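Local coordinates for D-alanyl-D-alanine carboxypeptidase (Streptococcus pneumoniae R6, PDB 1XP4), which probably removes C-terminal D-alanine residues from peptidoglycan precursors, as a serine-type carboxypeptidase of the S11 family, at residues A170-I181 / R245-A253; T206-R217 / Y261-D272. One frame throughout, in Å; residues are numbered along the deposited sequence.

Contact 1: A170-I181 / R245-A253; sequences AYDVAIVARNLI and RVITVVLNA
R178 N donates to A174 O over 2.7 Å, a helix bond whose two residues both touch I247 of the strand. No hydrogen bond crosses between 170-181 and 245-253, so the two are joined by apolar side chains. I247 meets the later turns of the helix, at A177, R178 and I181. Its CG1 stands beside the backbone N and anti to the carbonyl carbon (chi1 -64°), and the extended second torsion carries CD1 to the helix backbone. There I247 CD1 lies 3.5 Å from R178 CA. It also meets I181 CD1 tip to tip, at 4.0 Å. The other branch, I247 CG2, rests on A177 CB at 3.7 Å. A177 presents no more than a methyl group to I247.

The strand is the central one of the five-stranded antiparallel sheet, between 17-21 and 234-241. Helix 170-183 packs on one face of this sheet, as in the beta-lactamase clan. Helix and strand run at 143°, nearer antiparallel than parallel, with axes 8.4 Å apart at their closest. I247, V249 and L251 point to the helix, while V246, T248 and V250 touch helix 262-277 on the other face.

Nearer the start of the helix, V249 takes over from I247. The V249 and V173 side chains cross obliquely, with V249 CG1 3.8 Å from V173 CG1. V249 CG2 also touches V173 CG1 and lies 4.1 Å from A174 N. At the next inward position, L251 CD1 reaches A170 CB at 3.8 Å, and L251 CD2 approaches V173 CG2. V173 is thus touched by both V249 and L251. The long chain of R178 leads away from the strand, and its NE and NH2 bond to the backbone oxygens of A22 and N23.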
loop_
_atom_site.group_PDB
_atom_site.type_symbol
_atom_site.label_atom_id
_atom_site.label_comp_id
_atom_site.label_asym_id
_atom_site.label_seq_id
_atom_site.Cartn_x
_atom_site.Cartn_y
_atom_site.Cartn_z
ATOM N N ALA A 170 8.377 6.440 -6.868
ATOM C CA ALA A 170 8.117 6.120 -5.469
ATOM C C ALA A 170 6.703 6.604 -5.144
ATOM O O ALA A 170 5.964 5.958 -4.394
ATOM C CB ALA A 170 9.142 6.799 -4.567
ATOM N N TYR A 171 6.338 7.741 -5.730
ATOM C CA TYR A 171 5.009 8.332 -5.559
ATOM C C TYR A 171 3.981 7.305 -6.033
ATOM O O TYR A 171 3.030 6.977 -5.315
ATOM C CB TYR A 171 4.896 9.593 -6.419
ATOM C CG TYR A 171 3.579 10.328 -6.336
ATOM C CD1 TYR A 171 3.358 11.292 -5.351
ATOM C CD2 TYR A 171 2.568 10.104 -7.276
ATOM C CE1 TYR A 171 2.168 12.021 -5.307
ATOM C CE2 TYR A 171 1.378 10.825 -7.238
ATOM C CZ TYR A 171 1.187 11.783 -6.252
ATOM O OH TYR A 171 0.024 12.521 -6.214
ATOM N N ASP A 172 4.182 6.807 -7.253
ATOM C CA ASP A 172 3.299 5.807 -7.824
ATOM C C ASP A 172 3.202 4.588 -6.909
ATOM O O ASP A 172 2.103 4.094 -6.636
ATOM C CB ASP A 172 3.803 5.367 -9.197
ATOM C CG ASP A 172 3.655 6.448 -10.244
ATOM O OD1 ASP A 172 2.653 7.189 -10.190
ATOM O OD2 ASP A 172 4.527 6.546 -11.134
ATOM N N VAL A 173 4.350 4.108 -6.433
ATOM C CA VAL A 173 4.371 2.947 -5.550
ATOM C C VAL A 173 3.548 3.201 -4.294
ATOM O O VAL A 173 2.784 2.334 -3.865
ATOM C CB VAL A 173 5.804 2.577 -5.149
ATOM C CG1 VAL A 173 5.792 1.371 -4.250
ATOM C CG2 VAL A 173 6.622 2.273 -6.391
ATOM N N ALA A 174 3.704 4.387 -3.711
ATOM C CA ALA A 174 2.961 4.757 -2.515
ATOM C C ALA A 174 1.472 4.564 -2.778
ATOM O O ALA A 174 0.757 3.959 -1.978
ATOM C CB ALA A 174 3.240 6.207 -2.157
ATOM N N ILE A 175 1.005 5.087 -3.905
ATOM C CA ILE A 175 -0.396 4.963 -4.271
ATOM C C ILE A 175 -0.783 3.476 -4.288
ATOM O O ILE A 175 -1.742 3.067 -3.636
ATOM C CB ILE A 175 -0.651 5.636 -5.649
ATOM C CG1 ILE A 175 -0.539 7.165 -5.486
ATOM C CG2 ILE A 175 -2.010 5.217 -6.208
ATOM C CD1 ILE A 175 -0.654 7.994 -6.787
ATOM N N VAL A 176 -0.017 2.670 -5.013
ATOM C CA VAL A 176 -0.267 1.235 -5.089
ATOM C C VAL A 176 -0.353 0.608 -3.695
ATOM O O VAL A 176 -1.336 -0.049 -3.343
ATOM C CB VAL A 176 0.857 0.531 -5.880
ATOM C CG1 VAL A 176 0.708 -0.991 -5.773
ATOM C CG2 VAL A 176 0.818 0.988 -7.342
ATOM N N ALA A 177 0.687 0.803 -2.900
ATOM C CA ALA A 177 0.699 0.256 -1.552
ATOM C C ALA A 177 -0.538 0.728 -0.785
ATOM O O ALA A 177 -1.220 -0.069 -0.135
ATOM C CB ALA A 177 1.971 0.683 -0.829
ATOM N N ARG A 178 -0.845 2.019 -0.868
ATOM C CA ARG A 178 -2.001 2.528 -0.147
ATOM C C ARG A 178 -3.305 1.873 -0.589
ATOM O O ARG A 178 -4.080 1.400 0.246
ATOM C CB ARG A 178 -2.116 4.040 -0.302
ATOM C CG ARG A 178 -3.197 4.633 0.575
ATOM C CD ARG A 178 -3.440 6.109 0.270
ATOM N NE ARG A 178 -4.531 6.639 1.087
ATOM C CZ ARG A 178 -5.570 7.308 0.599
ATOM N NH1 ARG A 178 -5.663 7.544 -0.702
ATOM N NH2 ARG A 178 -6.534 7.711 1.409
ATOM N N ASN A 179 -3.554 1.839 -1.894
ATOM C CA ASN A 179 -4.783 1.240 -2.388
ATOM C C ASN A 179 -4.914 -0.218 -1.972
ATOM O O ASN A 179 -6.006 -0.684 -1.636
ATOM C CB ASN A 179 -4.860 1.354 -3.905
ATOM C CG ASN A 179 -4.989 2.781 -4.360
ATOM O OD1 ASN A 179 -5.498 3.619 -3.623
ATOM N ND2 ASN A 179 -4.541 3.069 -5.580
ATOM N N LEU A 180 -3.798 -0.938 -1.990
ATOM C CA LEU A 180 -3.813 -2.336 -1.597
ATOM C C LEU A 180 -4.171 -2.493 -0.112
ATOM O O LEU A 180 -5.122 -3.197 0.230
ATOM C CB LEU A 180 -2.454 -2.985 -1.879
ATOM C CG LEU A 180 -2.325 -4.434 -1.397
ATOM C CD1 LEU A 180 -3.415 -5.281 -2.012
ATOM C CD2 LEU A 180 -0.962 -4.976 -1.759
ATOM N N ILE A 181 -3.416 -1.833 0.765
ATOM C CA ILE A 181 -3.657 -1.929 2.204
ATOM C C ILE A 181 -5.049 -1.460 2.627
ATOM O O ILE A 181 -5.694 -2.088 3.468
ATOM C CB ILE A 181 -2.611 -1.120 2.994
ATOM C CG1 ILE A 181 -1.239 -1.763 2.842
ATOM C CG2 ILE A 181 -2.996 -1.050 4.463
ATOM C CD1 ILE A 181 -0.129 -0.979 3.530
ATOM N N ARG A 245 -0.176 4.902 11.050
ATOM C CA ARG A 245 0.262 3.983 10.001
ATOM C C ARG A 245 1.006 4.740 8.909
ATOM O O ARG A 245 0.495 5.696 8.321
ATOM C CB ARG A 245 -0.923 3.250 9.385
ATOM C CG ARG A 245 -0.517 2.267 8.316
ATOM C CD ARG A 245 -1.231 0.949 8.511
ATOM N NE ARG A 245 -0.272 -0.145 8.451
ATOM C CZ ARG A 245 -0.397 -1.284 9.121
ATOM N NH1 ARG A 245 -1.449 -1.487 9.905
ATOM N NH2 ARG A 245 0.554 -2.207 9.030
ATOM N N VAL A 246 2.218 4.287 8.632
ATOM C CA VAL A 246 3.052 4.924 7.642
ATOM C C VAL A 246 3.427 3.958 6.544
ATOM O O VAL A 246 3.771 2.807 6.816
ATOM C CB VAL A 246 4.360 5.444 8.278
ATOM C CG1 VAL A 246 5.275 6.011 7.200
ATOM C CG2 VAL A 246 4.052 6.500 9.334
ATOM N N ILE A 247 3.336 4.424 5.303
ATOM C CA ILE A 247 3.738 3.615 4.168
ATOM C C ILE A 247 5.050 4.215 3.714
ATOM O O ILE A 247 5.160 5.418 3.504
ATOM C CB ILE A 247 2.735 3.657 3.021
ATOM C CG1 ILE A 247 1.410 3.036 3.471
ATOM C CG2 ILE A 247 3.303 2.884 1.830
ATOM C CD1 ILE A 247 0.420 2.826 2.343
ATOM N N THR A 248 6.045 3.351 3.582
ATOM C CA THR A 248 7.396 3.739 3.212
ATOM C C THR A 248 7.851 3.137 1.889
ATOM O O THR A 248 7.669 1.941 1.638
ATOM C CB THR A 248 8.369 3.318 4.346
ATOM O OG1 THR A 248 8.442 4.372 5.310
ATOM C CG2 THR A 248 9.761 3.004 3.813
ATOM N N VAL A 249 8.444 3.976 1.048
ATOM C CA VAL A 249 9.006 3.466 -0.173
ATOM C C VAL A 249 10.437 3.961 -0.321
ATOM O O VAL A 249 10.718 5.123 -0.473
ATOM C CB VAL A 249 8.129 3.993 -1.290
ATOM C CG1 VAL A 249 8.581 3.425 -2.608
ATOM C CG2 VAL A 249 6.676 3.603 -1.041
ATOM N N VAL A 250 11.399 3.034 -0.180
ATOM C CA VAL A 250 12.807 3.359 -0.376
ATOM C C VAL A 250 13.302 2.585 -1.629
ATOM O O VAL A 250 13.473 1.386 -1.581
ATOM C CB VAL A 250 13.562 2.856 0.879
ATOM C CG1 VAL A 250 15.049 2.603 0.582
ATOM C CG2 VAL A 250 13.471 3.808 2.053
ATOM N N LEU A 251 13.539 3.274 -2.789
ATOM C CA LEU A 251 14.020 2.477 -3.954
ATOM C C LEU A 251 15.216 3.031 -4.708
ATOM O O LEU A 251 15.154 3.277 -5.904
ATOM C CB LEU A 251 12.962 2.283 -5.043
ATOM C CG LEU A 251 11.617 2.931 -4.809
ATOM C CD1 LEU A 251 11.244 3.887 -5.928
ATOM C CD2 LEU A 251 10.526 1.884 -4.806
ATOM N N ASN A 252 16.278 3.295 -3.955
ATOM C CA ASN A 252 17.506 2.725 -4.406
ATOM C C ASN A 252 18.568 2.965 -3.358
ATOM O O ASN A 252 19.284 3.960 -3.369
ATOM C CB ASN A 252 17.901 3.433 -5.671
ATOM C CG ASN A 252 18.854 2.530 -6.389
ATOM O OD1 ASN A 252 18.921 2.516 -7.629
ATOM N ND2 ASN A 252 19.534 1.691 -5.614
ATOM N N ALA A 253 18.605 2.063 -2.330
ATOM C CA ALA A 253 19.293 2.382 -1.118
ATOM C C ALA A 253 20.736 2.330 -1.420
ATOM O O ALA A 253 21.179 1.485 -2.161
ATOM C CB ALA A 253 18.957 1.366 -0.038
#

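Contact 2: T206-R217 / Y261-D272; sequences TNYMLEGMPAYR and YARFTATSSLMD
F264 points from helix 262-272 into the loop 206-217, and its side chain meets T206, N207, Y208, M209 and A215. Its CB lies 3.6 Å from M209 CG and also packs on A215 CB. With CG beside the backbone N (chi1 -57°), the ring reaches in among the loop residues. CD1 is the ring atom nearest the selenium of M209, a selenomethionine, in an oblique Met-aromatic contact. On the other side of the ring, F264 CE2 is 3.7 Å from Y208 CB. CE1 comes near N207 OD1, and the amide and ring planes are almost parallel. At the tip, F264 CZ sits 3.4 Å from T206 O. Y208 N lies over one ring face, and R263 CG covers the opposite face.

The loop is shaped from within. N207 OD1 accepts from M209 N at 3.0 Å, an Asx turn. A type II turn from L210 to M213 and a type I turn from M213 to Y216 follow. P214 CB then packs on Y261, the N-cap residue of the helix, 3.6 Å from Y261 CE2. T206 lies near S104, a predicted active-site residue, and K224, predicted to bind substrate. Its hydroxyl bonds to T225.

Farther along the helix the contact turns polar. R217 bends at chi2 and chi3, and its NE and NH2 both donate side-on to S268 OG, the NH2 bond being 2.9 Å. R217 NH2 also forms a salt bridge to D272 OD2 at 3.1 Å. R217 NH1 pairs with E241. The two in-plane bonds to S268 OG probably fix the guanidinium's rotation, and D272 and E241 probably balance its charge.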
loop_
_atom_site.group_PDB
_atom_site.type_symbol
_atom_site.label_atom_id
_atom_site.label_comp_id
_atom_site.label_asym_id
_atom_site.label_seq_id
_atom_site.Cartn_x
_atom_site.Cartn_y
_atom_site.Cartn_z
ATOM N N THR A 206 11.569 -12.044 3.208
ATOM C CA THR A 206 12.728 -11.272 2.787
ATOM C C THR A 206 12.706 -9.961 3.553
ATOM O O THR A 206 13.623 -9.142 3.439
ATOM C CB THR A 206 12.673 -10.938 1.287
ATOM O OG1 THR A 206 11.454 -10.239 1.006
ATOM C CG2 THR A 206 12.745 -12.195 0.450
ATOM N N ASN A 207 11.642 -9.766 4.324
ATOM C CA ASN A 207 11.475 -8.556 5.113
ATOM C C ASN A 207 12.148 -8.770 6.459
ATOM O O ASN A 207 11.610 -9.452 7.329
ATOM C CB ASN A 207 9.988 -8.271 5.316
ATOM C CG ASN A 207 9.735 -6.918 5.945
ATOM O OD1 ASN A 207 10.567 -6.401 6.690
ATOM N ND2 ASN A 207 8.574 -6.341 5.660
ATOM N N TYR A 208 13.321 -8.179 6.634
ATOM C CA TYR A 208 14.061 -8.327 7.876
ATOM C C TYR A 208 13.734 -7.361 9.008
ATOM O O TYR A 208 14.494 -7.238 9.962
ATOM C CB TYR A 208 15.550 -8.304 7.567
ATOM C CG TYR A 208 15.954 -9.554 6.841
ATOM C CD1 TYR A 208 15.668 -10.803 7.383
ATOM C CD2 TYR A 208 16.612 -9.505 5.620
ATOM C CE1 TYR A 208 16.028 -11.967 6.735
ATOM C CE2 TYR A 208 16.978 -10.672 4.961
ATOM C CZ TYR A 208 16.682 -11.899 5.533
ATOM O OH TYR A 208 17.061 -13.071 4.922
HETATM N N MSE A 209 12.597 -6.683 8.910
HETATM C CA MSE A 209 12.186 -5.768 9.966
HETATM C C MSE A 209 11.031 -6.386 10.752
HETATM O O MSE A 209 10.441 -5.748 11.627
HETATM C CB MSE A 209 11.768 -4.422 9.376
HETATM C CG MSE A 209 12.935 -3.620 8.846
HETATM SE SE MSE A 209 12.393 -1.999 7.982
HETATM C CE MSE A 209 12.534 -0.810 9.487
ATOM N N LEU A 210 10.726 -7.641 10.434
ATOM C CA LEU A 210 9.655 -8.366 11.098
ATOM C C LEU A 210 10.118 -9.024 12.408
ATOM O O LEU A 210 11.314 -9.044 12.743
ATOM C CB LEU A 210 9.080 -9.430 10.153
ATOM C CG LEU A 210 8.399 -8.945 8.865
ATOM C CD1 LEU A 210 7.989 -10.129 7.988
ATOM C CD2 LEU A 210 7.174 -8.109 9.226
ATOM N N GLU A 211 9.148 -9.563 13.141
ATOM C CA GLU A 211 9.386 -10.227 14.417
ATOM C C GLU A 211 10.435 -11.336 14.367
ATOM O O GLU A 211 10.339 -12.266 13.558
ATOM C CB GLU A 211 8.066 -10.796 14.939
ATOM C CG GLU A 211 6.960 -9.753 15.026
ATOM C CD GLU A 211 6.661 -9.310 16.454
ATOM O OE1 GLU A 211 7.566 -9.402 17.322
ATOM O OE2 GLU A 211 5.517 -8.855 16.698
ATOM N N GLY A 212 11.429 -11.218 15.248
ATOM C CA GLY A 212 12.499 -12.198 15.352
ATOM C C GLY A 212 13.581 -12.137 14.290
ATOM O O GLY A 212 14.378 -13.065 14.171
HETATM N N MSE A 213 13.635 -11.042 13.536
HETATM C CA MSE A 213 14.613 -10.900 12.455
HETATM C C MSE A 213 15.697 -9.865 12.719
HETATM O O MSE A 213 15.535 -8.969 13.538
HETATM C CB MSE A 213 13.886 -10.544 11.157
HETATM C CG MSE A 213 12.683 -11.425 10.873
HETATM SE SE MSE A 213 13.019 -12.908 9.691
HETATM C CE MSE A 213 14.937 -13.012 9.756
ATOM N N PRO A 214 16.819 -9.974 12.004
ATOM C CA PRO A 214 17.963 -9.069 12.131
ATOM C C PRO A 214 17.657 -7.579 12.221
ATOM O O PRO A 214 18.039 -6.933 13.189
ATOM C CB PRO A 214 18.795 -9.407 10.900
ATOM C CG PRO A 214 18.603 -10.876 10.800
ATOM C CD PRO A 214 17.102 -11.017 11.004
ATOM N N ALA A 215 16.974 -7.038 11.220
ATOM C CA ALA A 215 16.673 -5.613 11.194
ATOM C C ALA A 215 15.321 -5.239 11.776
ATOM O O ALA A 215 14.716 -4.249 11.362
ATOM C CB ALA A 215 16.789 -5.097 9.766
ATOM N N TYR A 216 14.862 -6.027 12.743
ATOM C CA TYR A 216 13.581 -5.802 13.414
ATOM C C TYR A 216 13.375 -4.359 13.867
ATOM O O TYR A 216 14.307 -3.702 14.333
ATOM C CB TYR A 216 13.475 -6.706 14.641
ATOM C CG TYR A 216 12.263 -6.446 15.512
ATOM C CD1 TYR A 216 11.044 -7.078 15.260
ATOM C CD2 TYR A 216 12.329 -5.552 16.578
ATOM C CE1 TYR A 216 9.922 -6.826 16.049
ATOM C CE2 TYR A 216 11.212 -5.292 17.372
ATOM C CZ TYR A 216 10.015 -5.931 17.101
ATOM O OH TYR A 216 8.910 -5.663 17.879
ATOM N N ARG A 217 12.141 -3.886 13.737
ATOM C CA ARG A 217 11.744 -2.546 14.151
ATOM C C ARG A 217 10.276 -2.699 14.552
ATOM O O ARG A 217 9.405 -2.941 13.716
ATOM C CB ARG A 217 11.938 -1.546 12.993
ATOM C CG ARG A 217 10.985 -0.337 12.948
ATOM C CD ARG A 217 11.233 0.760 13.980
ATOM N NE ARG A 217 12.323 1.664 13.616
ATOM C CZ ARG A 217 12.381 2.951 13.959
ATOM N NH1 ARG A 217 11.405 3.509 14.662
ATOM N NH2 ARG A 217 13.437 3.679 13.642
ATOM N N TYR A 261 21.588 -5.023 5.083
ATOM C CA TYR A 261 20.251 -4.560 5.423
ATOM C C TYR A 261 20.115 -3.045 5.307
ATOM O O TYR A 261 19.261 -2.443 5.961
ATOM C CB TYR A 261 19.903 -4.982 6.848
ATOM C CG TYR A 261 20.281 -6.406 7.194
ATOM C CD1 TYR A 261 19.933 -7.469 6.360
ATOM C CD2 TYR A 261 20.966 -6.693 8.374
ATOM C CE1 TYR A 261 20.263 -8.787 6.697
ATOM C CE2 TYR A 261 21.297 -8.000 8.720
ATOM C CZ TYR A 261 20.945 -9.039 7.881
ATOM O OH TYR A 261 21.283 -10.327 8.228
ATOM N N ALA A 262 20.953 -2.431 4.480
ATOM C CA ALA A 262 20.919 -0.987 4.281
ATOM C C ALA A 262 19.506 -0.440 3.970
ATOM O O ALA A 262 19.110 0.611 4.488
ATOM C CB ALA A 262 21.891 -0.607 3.167
ATOM N N ARG A 263 18.756 -1.152 3.131
ATOM C CA ARG A 263 17.401 -0.743 2.758
ATOM C C ARG A 263 16.486 -0.623 3.977
ATOM O O ARG A 263 15.602 0.242 4.026
ATOM C CB ARG A 263 16.795 -1.753 1.780
ATOM C CG ARG A 263 16.372 -3.067 2.423
ATOM C CD ARG A 263 15.883 -4.041 1.364
ATOM N NE ARG A 263 16.966 -4.429 0.463
ATOM C CZ ARG A 263 16.805 -5.151 -0.641
ATOM N NH1 ARG A 263 15.599 -5.572 -0.999
ATOM N NH2 ARG A 263 17.860 -5.459 -1.384
ATOM N N PHE A 264 16.684 -1.505 4.952
ATOM C CA PHE A 264 15.872 -1.472 6.160
ATOM C C PHE A 264 16.427 -0.426 7.110
ATOM O O PHE A 264 15.675 0.299 7.759
ATOM C CB PHE A 264 15.853 -2.851 6.815
ATOM C CG PHE A 264 15.367 -3.927 5.902
ATOM C CD1 PHE A 264 14.123 -3.816 5.284
ATOM C CD2 PHE A 264 16.166 -5.030 5.617
ATOM C CE1 PHE A 264 13.684 -4.786 4.390
ATOM C CE2 PHE A 264 15.736 -6.009 4.722
ATOM C CZ PHE A 264 14.494 -5.887 4.106
ATOM N N THR A 265 17.753 -0.348 7.175
ATOM C CA THR A 265 18.423 0.629 8.024
ATOM C C THR A 265 17.955 2.008 7.576
ATOM O O THR A 265 17.634 2.872 8.396
ATOM C CB THR A 265 19.954 0.564 7.860
ATOM O OG1 THR A 265 20.413 -0.771 8.106
ATOM C CG2 THR A 265 20.628 1.510 8.838
ATOM N N ALA A 266 17.922 2.193 6.259
ATOM C CA ALA A 266 17.492 3.441 5.652
ATOM C C ALA A 266 16.037 3.716 5.992
ATOM O O ALA A 266 15.660 4.856 6.244
ATOM C CB ALA A 266 17.674 3.368 4.146
ATOM N N THR A 267 15.221 2.662 5.988
ATOM C CA THR A 267 13.802 2.789 6.316
ATOM C C THR A 267 13.675 3.130 7.791
ATOM O O THR A 267 12.934 4.036 8.172
ATOM C CB THR A 267 13.013 1.478 6.064
ATOM O OG1 THR A 267 13.033 1.154 4.669
ATOM C CG2 THR A 267 11.562 1.643 6.520
ATOM N N SER A 268 14.395 2.393 8.625
ATOM C CA SER A 268 14.365 2.654 10.054
ATOM C C SER A 268 14.800 4.105 10.263
ATOM O O SER A 268 14.293 4.801 11.139
ATOM C CB SER A 268 15.312 1.706 10.790
ATOM O OG SER A 268 15.133 1.829 12.186
ATOM N N SER A 269 15.725 4.564 9.429
ATOM C CA SER A 269 16.216 5.929 9.528
ATOM C C SER A 269 15.118 6.918 9.176
ATOM O O SER A 269 14.957 7.949 9.830
ATOM C CB SER A 269 17.394 6.129 8.586
ATOM O OG SER A 269 17.845 7.466 8.648
ATOM N N LEU A 270 14.364 6.589 8.132
ATOM C CA LEU A 270 13.270 7.429 7.672
ATOM C C LEU A 270 12.171 7.543 8.723
ATOM O O LEU A 270 11.541 8.591 8.859
ATOM C CB LEU A 270 12.696 6.864 6.362
ATOM C CG LEU A 270 11.419 7.462 5.748
ATOM C CD1 LEU A 270 11.472 8.977 5.730
ATOM C CD2 LEU A 270 11.252 6.919 4.339
HETATM N N MSE A 271 11.947 6.469 9.475
HETATM C CA MSE A 271 10.904 6.477 10.493
HETATM C C MSE A 271 11.261 7.254 11.750
HETATM O O MSE A 271 10.375 7.804 12.413
HETATM C CB MSE A 271 10.498 5.048 10.841
HETATM C CG MSE A 271 9.779 4.343 9.696
HETATM SE SE MSE A 271 7.937 4.907 9.373
HETATM C CE MSE A 271 7.897 6.627 10.201
ATOM N N ASP A 272 12.550 7.301 12.082
ATOM C CA ASP A 272 12.987 8.058 13.248
ATOM C C ASP A 272 12.671 9.519 12.962
ATOM O O ASP A 272 12.272 10.267 13.849
ATOM C CB ASP A 272 14.492 7.900 13.486
ATOM C CG ASP A 272 14.850 6.597 14.183
ATOM O OD1 ASP A 272 14.297 6.325 15.265
ATOM O OD2 ASP A 272 15.701 5.849 13.655
HETATM O O HOH W 1 15.839 -0.604 13.807
#

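How the contacts relate
The centres of contacts 1 and 2 are about 16 Å apart, and the five-stranded antiparallel sheet lies between their helices. Contact 1 has helix 170-183 on one face. Contact 2 has helix 262-277 on the other. The segments alternate along the chain: 170-181, 206-217, 245-253, then 261-272. Strand 244-253 leads on to helix 262-277, and the two contacts touch where they pack: T248 CG2 is 3.5 Å from T267 CG2, and V246 meets M271. The central strand is thus sandwiched between two helices. Contact 1 lies deep in the catalytic domain, while contact 2 sits nearer its surface, with one end of its loop beside the predicted active site.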